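Local atomic coordinates of putative membrane protein COG4129 (Clostridium difficile, PDB entry 3KMI), a protein that probably exports aromatic acids across the cell membrane, the modelled piece being its all-helical C-terminal domain. Residues Lys16-Val21 with Val169-Ala174; Ser22-Asp27 with Asp86-Leu91; Ile112-Tyr117 with Leu129-Arg134. All blocks are in the same frame, centred on the assembly; numbering follows the deposited sequence.

Contacts 1 and 2 lie in the buried part of the domain and contact 3 at its surface. The first two share helix 7-33: its earlier turns meet helix 148-176 in contact 1, and the following turns meet helix 68-95 in contact 2. They touch directly where Arg171 of contact 1 hydrogen-bonds to Ser22. Chemistry follows depth. Contact 1 sets an arginine head against aliphatic carbons and a serine hydroxyl, with a water joining the glutamine amide to the other helix's backbone, contact 2 is wholly aliphatic, and contact 3 is a lysine-glutamate salt bridge between two successive helices. Contact 3 still reaches the core from its inner side, because Ile112 and Ile115 pack on Leu25 of contact 2.

Contact 1: residues Lys16-Val21 with Val169-Ala174; sequences KLQEEV and VNRKHA
Gln18 and Arg171 mark the closest backbone approach of 16-21 and 169-174, their CA atoms 8.6 Å apart on helices that run in broadly opposite directions. At that spacing the gap is bridged by long side chains, and Arg171 does most of the work. Its CG stands anti to the backbone N (chi1 -180°), which sends the chain out from its helix; a bend at chi3 (-77°) then lays the guanidinium against the side of helix 16-21. Gln18 crosses it at about a right angle, with its CG over one face of the guanidinium, 3.6 Å from Arg171 NH2. Beyond CG the glutamine amide stacks on the same group, the two planes 28° apart and CD displaced toward the rim of the guanidinium. Val21 meets Arg171 from another quarter: its CB sits in the guanidinium plane at the edge, and its CG1 comes to 3.5 Å from Arg171 NH2. Here the first and last helices of an all-helical bundle are joined, helix 7-33 with helix 148-176, and the arginine head is inserted between them. The strongest polar partner of the guanidinium is Ser22, one turn beyond Gln18, whose OG takes a hydrogen bond from Arg171 NH2, with NH1 similarly near. Giving its own proton to Gln18 O leaves the lone pairs of that hydroxyl for the arginine and probably fixes the rotation of the serine. The far end of Gln18 is used too. A water donates to Gln18 OE1 at 3.2 Å and to the backbone Arg171 O at 3.1 Å, tying the amide to the opposite helix. Further round the helices, Leu17 packs on Met78 and Ile81 of helix 68-95, and Asn170 ND2 hydrogen-bonds to Gln84 of the same helix.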
# COMPACT_ATOMS: atom_id res chain seq x y z
N LYS A 16 -12.27 19.51 1.13
CA LYS A 16 -10.97 20.09 1.44
C LYS A 16 -9.88 19.01 1.62
O LYS A 16 -8.75 19.18 1.16
CB LYS A 16 -11.09 21.02 2.64
CG LYS A 16 -9.78 21.71 3.04
CD LYS A 16 -10.00 22.91 3.94
CE LYS A 16 -10.07 22.52 5.43
NZ LYS A 16 -10.11 23.68 6.39
N LEU A 17 -10.20 17.92 2.32
CA LEU A 17 -9.24 16.81 2.49
C LEU A 17 -8.83 16.21 1.14
O LEU A 17 -7.65 15.98 0.91
CB LEU A 17 -9.82 15.69 3.37
CG LEU A 17 -9.85 16.05 4.86
CD1 LEU A 17 -11.00 15.34 5.55
CD2 LEU A 17 -8.51 15.70 5.51
N GLN A 18 -9.80 15.96 0.27
CA GLN A 18 -9.48 15.51 -1.08
C GLN A 18 -8.55 16.47 -1.83
O GLN A 18 -7.63 16.05 -2.52
CB GLN A 18 -10.75 15.26 -1.89
CG GLN A 18 -10.45 14.71 -3.30
CD GLN A 18 -11.71 14.38 -4.08
OE1 GLN A 18 -12.48 13.50 -3.69
NE2 GLN A 18 -11.92 15.07 -5.21
N GLU A 19 -8.84 17.77 -1.71
CA GLU A 19 -8.04 18.79 -2.37
C GLU A 19 -6.60 18.74 -1.81
O GLU A 19 -5.66 18.80 -2.57
CB GLU A 19 -8.69 20.16 -2.19
CG GLU A 19 -10.09 20.23 -2.81
CD GLU A 19 -10.86 21.54 -2.52
OE1 GLU A 19 -10.43 22.36 -1.70
OE2 GLU A 19 -11.94 21.72 -3.12
N GLU A 20 -6.44 18.59 -0.50
CA GLU A 20 -5.11 18.46 0.08
C GLU A 20 -4.35 17.20 -0.31
O GLU A 20 -3.14 17.25 -0.49
CB GLU A 20 -5.13 18.70 1.61
CG GLU A 20 -5.47 20.18 1.87
CD GLU A 20 -5.53 20.57 3.33
OE1 GLU A 20 -5.24 19.73 4.20
OE2 GLU A 20 -5.91 21.74 3.59
N VAL A 21 -5.07 16.10 -0.46
CA VAL A 21 -4.49 14.86 -0.96
C VAL A 21 -3.96 15.12 -2.38
O VAL A 21 -2.83 14.73 -2.73
CB VAL A 21 -5.57 13.73 -1.02
CG1 VAL A 21 -5.08 12.56 -1.84
CG2 VAL A 21 -5.99 13.29 0.45
N VAL A 169 -8.56 3.31 -6.72
CA VAL A 169 -9.66 2.53 -6.16
C VAL A 169 -10.26 3.30 -5.00
O VAL A 169 -11.50 3.34 -4.85
CB VAL A 169 -9.19 1.12 -5.72
CG1 VAL A 169 -10.27 0.40 -4.86
CG2 VAL A 169 -8.81 0.29 -6.95
N ASN A 170 -9.37 3.88 -4.20
CA ASN A 170 -9.75 4.69 -3.03
C ASN A 170 -10.50 5.96 -3.44
O ASN A 170 -11.49 6.33 -2.81
CB ASN A 170 -8.51 5.08 -2.18
CG ASN A 170 -8.01 3.94 -1.31
OD1 ASN A 170 -8.70 2.96 -1.09
ND2 ASN A 170 -6.77 4.05 -0.81
N ARG A 171 -10.03 6.63 -4.48
CA ARG A 171 -10.65 7.89 -4.88
C ARG A 171 -12.06 7.61 -5.44
O ARG A 171 -12.99 8.37 -5.20
CB ARG A 171 -9.77 8.67 -5.86
CG ARG A 171 -10.40 10.02 -6.29
CD ARG A 171 -9.37 11.03 -6.67
NE ARG A 171 -8.71 11.62 -5.51
CZ ARG A 171 -7.90 12.67 -5.57
NH1 ARG A 171 -7.66 13.28 -6.74
NH2 ARG A 171 -7.36 13.15 -4.44
N LYS A 172 -12.19 6.49 -6.15
CA LYS A 172 -13.47 6.04 -6.68
C LYS A 172 -14.44 5.68 -5.56
O LYS A 172 -15.62 6.04 -5.64
CB LYS A 172 -13.23 4.89 -7.65
CG LYS A 172 -14.40 4.52 -8.51
CD LYS A 172 -13.90 3.61 -9.62
CE LYS A 172 -15.05 3.15 -10.46
NZ LYS A 172 -15.47 1.82 -10.01
N HIS A 173 -13.94 5.00 -4.52
CA HIS A 173 -14.74 4.62 -3.36
C HIS A 173 -15.29 5.85 -2.63
O HIS A 173 -16.48 5.90 -2.32
CB HIS A 173 -13.91 3.76 -2.38
CG HIS A 173 -14.14 2.28 -2.51
ND1 HIS A 173 -13.16 1.41 -2.93
CD2 HIS A 173 -15.24 1.53 -2.26
CE1 HIS A 173 -13.64 0.18 -2.94
NE2 HIS A 173 -14.90 0.22 -2.54
N ALA A 174 -14.42 6.83 -2.40
CA ALA A 174 -14.80 8.09 -1.74
C ALA A 174 -15.79 8.94 -2.55
O ALA A 174 -16.37 9.86 -2.00
CB ALA A 174 -13.57 8.92 -1.44
O HOH W 1 -13.78 11.32 -5.56

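Contact 2: residues Ser22-Asp27 with Asp86-Leu91; sequences SIVLID and DILENL
Leu88 points straight at helix 22-27 and pushes its forked end between Val24 and Leu25. All the contacts across are apolar. One methyl, Leu88 CD1, settles 3.7 Å from Val24 CB and equally near Val24 CG1. The other, CD2, drops onto the backbone of the facing helix, 3.6 Å from Leu25 CA, and also meets Leu25 CD1 at 3.8 Å. This two-way grip depends on Leu88 CG being anti to its carbonyl carbon (chi1 -67°), which turns one methyl toward Val24 and the other toward Leu25. Leu25 crosses Leu88 at about a right angle, so it flanks the intruding group instead of meeting it head on. With Val21 and Ile28, which Leu88 also touches, Val24 and Leu25 complete a four-residue pocket: Leu88 is a knob in a hole of the knobs-into-holes kind. A looser touch from Leu91 to Leu25 is less certain, since Leu91 was modelled in two conformers.

Polar groups play no part across this interface. Asn90 ND2 is turned to another helix, where it hydrogen-bonds to Glu163.

The axes of 22-27 and 86-91 come within 10.2 Å and lie 9° from parallel, so here the two helices run side by side in the same direction. Around this pair, helix 41-61 lays Tyr41 and Asp44 against Val24, helix 148-176 brings Phe167 to Leu25, and helix 103-117 adds Ile112 and Ile115 on Leu25.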
# COMPACT_ATOMS: atom_id res chain seq x y z
N SER A 22 -4.75 15.81 -3.18
CA SER A 22 -4.36 16.00 -4.59
C SER A 22 -3.13 16.89 -4.68
O SER A 22 -2.23 16.65 -5.49
CB SER A 22 -5.50 16.61 -5.38
OG SER A 22 -6.62 15.74 -5.42
N ILE A 23 -3.09 17.90 -3.81
CA ILE A 23 -1.93 18.79 -3.76
C ILE A 23 -0.62 18.01 -3.53
O ILE A 23 0.37 18.25 -4.21
CB ILE A 23 -2.10 19.89 -2.67
CG1 ILE A 23 -3.08 20.95 -3.17
CG2 ILE A 23 -0.76 20.56 -2.41
CD1 ILE A 23 -3.57 21.97 -2.09
N VAL A 24 -0.64 17.09 -2.57
CA VAL A 24 0.54 16.29 -2.24
C VAL A 24 0.82 15.37 -3.44
O VAL A 24 1.96 15.15 -3.78
CB VAL A 24 0.34 15.45 -0.94
CG1 VAL A 24 1.55 14.50 -0.72
CG2 VAL A 24 0.17 16.38 0.29
N LEU A 25 -0.22 14.79 -4.03
CA LEU A 25 -0.02 13.93 -5.20
C LEU A 25 0.71 14.66 -6.34
O LEU A 25 1.65 14.13 -6.96
CB LEU A 25 -1.38 13.35 -5.66
CG LEU A 25 -1.28 12.32 -6.78
CD1 LEU A 25 -0.74 10.96 -6.25
CD2 LEU A 25 -2.65 12.07 -7.48
N ILE A 26 0.27 15.88 -6.62
CA ILE A 26 0.89 16.68 -7.68
C ILE A 26 2.36 17.03 -7.30
O ILE A 26 3.24 17.07 -8.17
CB ILE A 26 0.05 17.96 -7.93
CG1 ILE A 26 -1.29 17.57 -8.59
CG2 ILE A 26 0.81 18.98 -8.75
CD1 ILE A 26 -2.45 18.56 -8.33
N ASP A 27 2.61 17.29 -6.01
CA ASP A 27 4.00 17.52 -5.55
C ASP A 27 4.84 16.32 -5.92
O ASP A 27 5.96 16.50 -6.36
CB ASP A 27 4.12 17.66 -4.03
CG ASP A 27 3.51 18.92 -3.51
OD1 ASP A 27 3.35 19.87 -4.30
OD2 ASP A 27 3.21 18.97 -2.29
N ASP A 86 -1.27 7.55 3.49
CA ASP A 86 -0.26 6.49 3.52
C ASP A 86 0.33 6.17 2.12
O ASP A 86 1.53 5.96 1.98
CB ASP A 86 -0.83 5.20 4.16
CG ASP A 86 -1.07 5.34 5.67
OD1 ASP A 86 -0.72 6.38 6.26
OD2 ASP A 86 -1.68 4.43 6.27
N ILE A 87 -0.53 6.11 1.11
CA ILE A 87 -0.10 5.76 -0.27
C ILE A 87 0.76 6.91 -0.82
O ILE A 87 1.76 6.66 -1.51
CB ILE A 87 -1.31 5.51 -1.19
CG1 ILE A 87 -1.98 4.17 -0.86
CG2 ILE A 87 -0.93 5.53 -2.71
CD1 ILE A 87 -3.40 4.06 -1.48
N LEU A 88 0.39 8.14 -0.50
CA LEU A 88 1.24 9.30 -0.82
C LEU A 88 2.64 9.16 -0.23
O LEU A 88 3.65 9.37 -0.93
CB LEU A 88 0.60 10.63 -0.36
CG LEU A 88 -0.68 11.08 -1.08
CD1 LEU A 88 -1.37 12.26 -0.32
CD2 LEU A 88 -0.37 11.48 -2.55
N GLU A 89 2.69 8.82 1.06
CA GLU A 89 4.00 8.57 1.68
C GLU A 89 4.77 7.42 1.00
O GLU A 89 5.98 7.53 0.82
CB GLU A 89 3.83 8.27 3.17
CG GLU A 89 3.38 9.49 3.91
CD GLU A 89 3.32 9.25 5.41
OE1 GLU A 89 2.60 8.35 5.87
OE2 GLU A 89 4.02 9.94 6.12
N ASN A 90 4.08 6.34 0.63
CA ASN A 90 4.71 5.25 -0.12
C ASN A 90 5.26 5.72 -1.48
O ASN A 90 6.38 5.37 -1.84
CB ASN A 90 3.75 4.09 -0.33
CG ASN A 90 3.27 3.46 0.97
OD1 ASN A 90 3.85 3.68 2.05
ND2 ASN A 90 2.22 2.65 0.87
N LEU A 91 4.47 6.48 -2.22
CA LEU A 91 4.93 7.03 -3.50
C LEU A 91 6.16 7.89 -3.28
O LEU A 91 7.18 7.67 -3.93
CB LEU A 91 3.82 7.82 -4.17
CG LEU A 91 2.70 6.91 -4.68
CD1 LEU A 91 1.44 7.73 -4.88
CD2 LEU A 91 3.11 6.22 -5.97

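Contact 3: residues Ile112-Tyr117 with Leu129-Arg134; sequences IHKIGY and LEELKR
Lys114 and Glu131 carry this contact alone, with equal areas buried on each. Their chains come from opposite directions and meet at the ends: Lys114 NZ donates a hydrogen bond to Glu131 OE1 at 2.7 Å, the core of a salt bridge. The ammonium approaches on the syn side of OE1, 24° out of the carboxylate plane. OE2 stays back at 3.6 Å from NZ, making this a one-oxygen grip. Both chains are stretched to bridge the gap: Lys114 is extended throughout, and Glu131 holds its CG anti to the backbone N (chi1 -179°) with the rest of the chain straight. Lys114 CD and CE also lie against OE1. The Glu131 side chain also touches Phe111 of helix 103-117. Both residues touch a crystal neighbour, which could influence the details. A surface salt bridge of this kind links successive helices 103-117 and 124-140, which run in broadly opposite directions as the two arms of a helical hairpin within the bundle.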
# COMPACT_ATOMS: atom_id res chain seq x y z
N ILE A 112 0.22 11.06 -13.21
CA ILE A 112 -0.05 11.52 -11.86
C ILE A 112 -0.62 12.96 -11.84
O ILE A 112 -1.52 13.26 -11.07
CB ILE A 112 1.21 11.41 -10.93
CG1 ILE A 112 1.61 9.93 -10.79
CG2 ILE A 112 0.89 12.02 -9.56
CD1 ILE A 112 3.00 9.67 -10.17
N HIS A 113 -0.06 13.85 -12.66
CA HIS A 113 -0.67 15.19 -12.84
C HIS A 113 -2.10 15.11 -13.33
O HIS A 113 -2.97 15.86 -12.86
CB HIS A 113 0.12 16.05 -13.84
CG HIS A 113 1.32 16.73 -13.24
ND1 HIS A 113 2.59 16.54 -13.72
CD2 HIS A 113 1.43 17.62 -12.23
CE1 HIS A 113 3.45 17.25 -13.00
NE2 HIS A 113 2.77 17.91 -12.09
N LYS A 114 -2.35 14.23 -14.29
CA LYS A 114 -3.67 14.06 -14.84
C LYS A 114 -4.60 13.66 -13.71
O LYS A 114 -5.70 14.22 -13.53
CB LYS A 114 -3.68 13.03 -15.97
CG LYS A 114 -5.06 12.75 -16.56
CD LYS A 114 -4.94 11.71 -17.66
CE LYS A 114 -6.23 11.49 -18.43
NZ LYS A 114 -5.95 10.52 -19.54
N ILE A 115 -4.17 12.69 -12.93
CA ILE A 115 -4.96 12.23 -11.78
C ILE A 115 -5.20 13.40 -10.79
O ILE A 115 -6.33 13.64 -10.33
CB ILE A 115 -4.29 11.03 -11.04
CG1 ILE A 115 -4.18 9.78 -11.94
CG2 ILE A 115 -5.07 10.74 -9.72
CD1 ILE A 115 -3.35 8.59 -11.31
N GLY A 116 -4.15 14.12 -10.45
CA GLY A 116 -4.27 15.18 -9.47
C GLY A 116 -5.26 16.27 -9.88
O GLY A 116 -5.90 16.88 -9.02
N TYR A 117 -5.38 16.53 -11.18
CA TYR A 117 -6.21 17.67 -11.68
C TYR A 117 -7.58 17.32 -12.22
O TYR A 117 -8.36 18.23 -12.57
CB TYR A 117 -5.44 18.47 -12.76
CG TYR A 117 -4.34 19.31 -12.14
CD1 TYR A 117 -4.65 20.49 -11.45
CD2 TYR A 117 -3.02 18.91 -12.21
CE1 TYR A 117 -3.67 21.25 -10.85
CE2 TYR A 117 -2.04 19.68 -11.62
CZ TYR A 117 -2.37 20.83 -10.95
OH TYR A 117 -1.37 21.59 -10.40
N LEU A 129 -8.03 3.80 -14.31
CA LEU A 129 -7.56 2.44 -14.04
C LEU A 129 -7.15 1.70 -15.34
O LEU A 129 -6.11 1.04 -15.35
CB LEU A 129 -8.58 1.65 -13.20
CG LEU A 129 -8.73 2.06 -11.73
CD1 LEU A 129 -10.10 1.66 -11.18
CD2 LEU A 129 -7.59 1.48 -10.88
N GLU A 130 -7.96 1.80 -16.40
CA GLU A 130 -7.58 1.27 -17.72
C GLU A 130 -6.25 1.85 -18.20
O GLU A 130 -5.37 1.12 -18.69
CB GLU A 130 -8.65 1.57 -18.79
CG GLU A 130 -9.98 0.84 -18.64
CD GLU A 130 -11.09 1.48 -19.45
OE1 GLU A 130 -12.07 1.98 -18.84
OE2 GLU A 130 -10.98 1.52 -20.70
N GLU A 131 -6.10 3.17 -18.06
CA GLU A 131 -4.88 3.88 -18.51
C GLU A 131 -3.69 3.37 -17.73
O GLU A 131 -2.62 3.12 -18.30
CB GLU A 131 -5.01 5.40 -18.38
CG GLU A 131 -3.78 6.20 -18.85
CD GLU A 131 -4.00 7.74 -18.85
OE1 GLU A 131 -5.13 8.20 -18.55
OE2 GLU A 131 -3.04 8.50 -19.16
N LEU A 132 -3.87 3.19 -16.42
CA LEU A 132 -2.83 2.60 -15.57
C LEU A 132 -2.44 1.19 -16.04
O LEU A 132 -1.23 0.86 -16.09
CB LEU A 132 -3.27 2.60 -14.09
CG LEU A 132 -2.26 2.08 -13.08
CD1 LEU A 132 -0.92 2.78 -13.27
CD2 LEU A 132 -2.78 2.39 -11.66
N LYS A 133 -3.44 0.36 -16.34
CA LYS A 133 -3.14 -0.98 -16.80
C LYS A 133 -2.33 -0.91 -18.11
O LYS A 133 -1.39 -1.67 -18.32
CB LYS A 133 -4.43 -1.80 -16.97
CG LYS A 133 -4.17 -3.28 -17.25
CD LYS A 133 -5.43 -4.00 -17.69
CE LYS A 133 -5.09 -5.37 -18.34
NZ LYS A 133 -4.07 -6.06 -17.49
N ARG A 134 -2.70 0.04 -18.98
CA ARG A 134 -1.95 0.24 -20.21
C ARG A 134 -0.48 0.64 -19.97
O ARG A 134 0.42 0.17 -20.68
CB ARG A 134 -2.69 1.22 -21.13
CG ARG A 134 -3.95 0.63 -21.77
CD ARG A 134 -4.36 1.41 -23.06
NE ARG A 134 -4.50 2.84 -22.75
CZ ARG A 134 -5.61 3.42 -22.28
NH1 ARG A 134 -6.71 2.70 -22.09
NH2 ARG A 134 -5.62 4.72 -22.01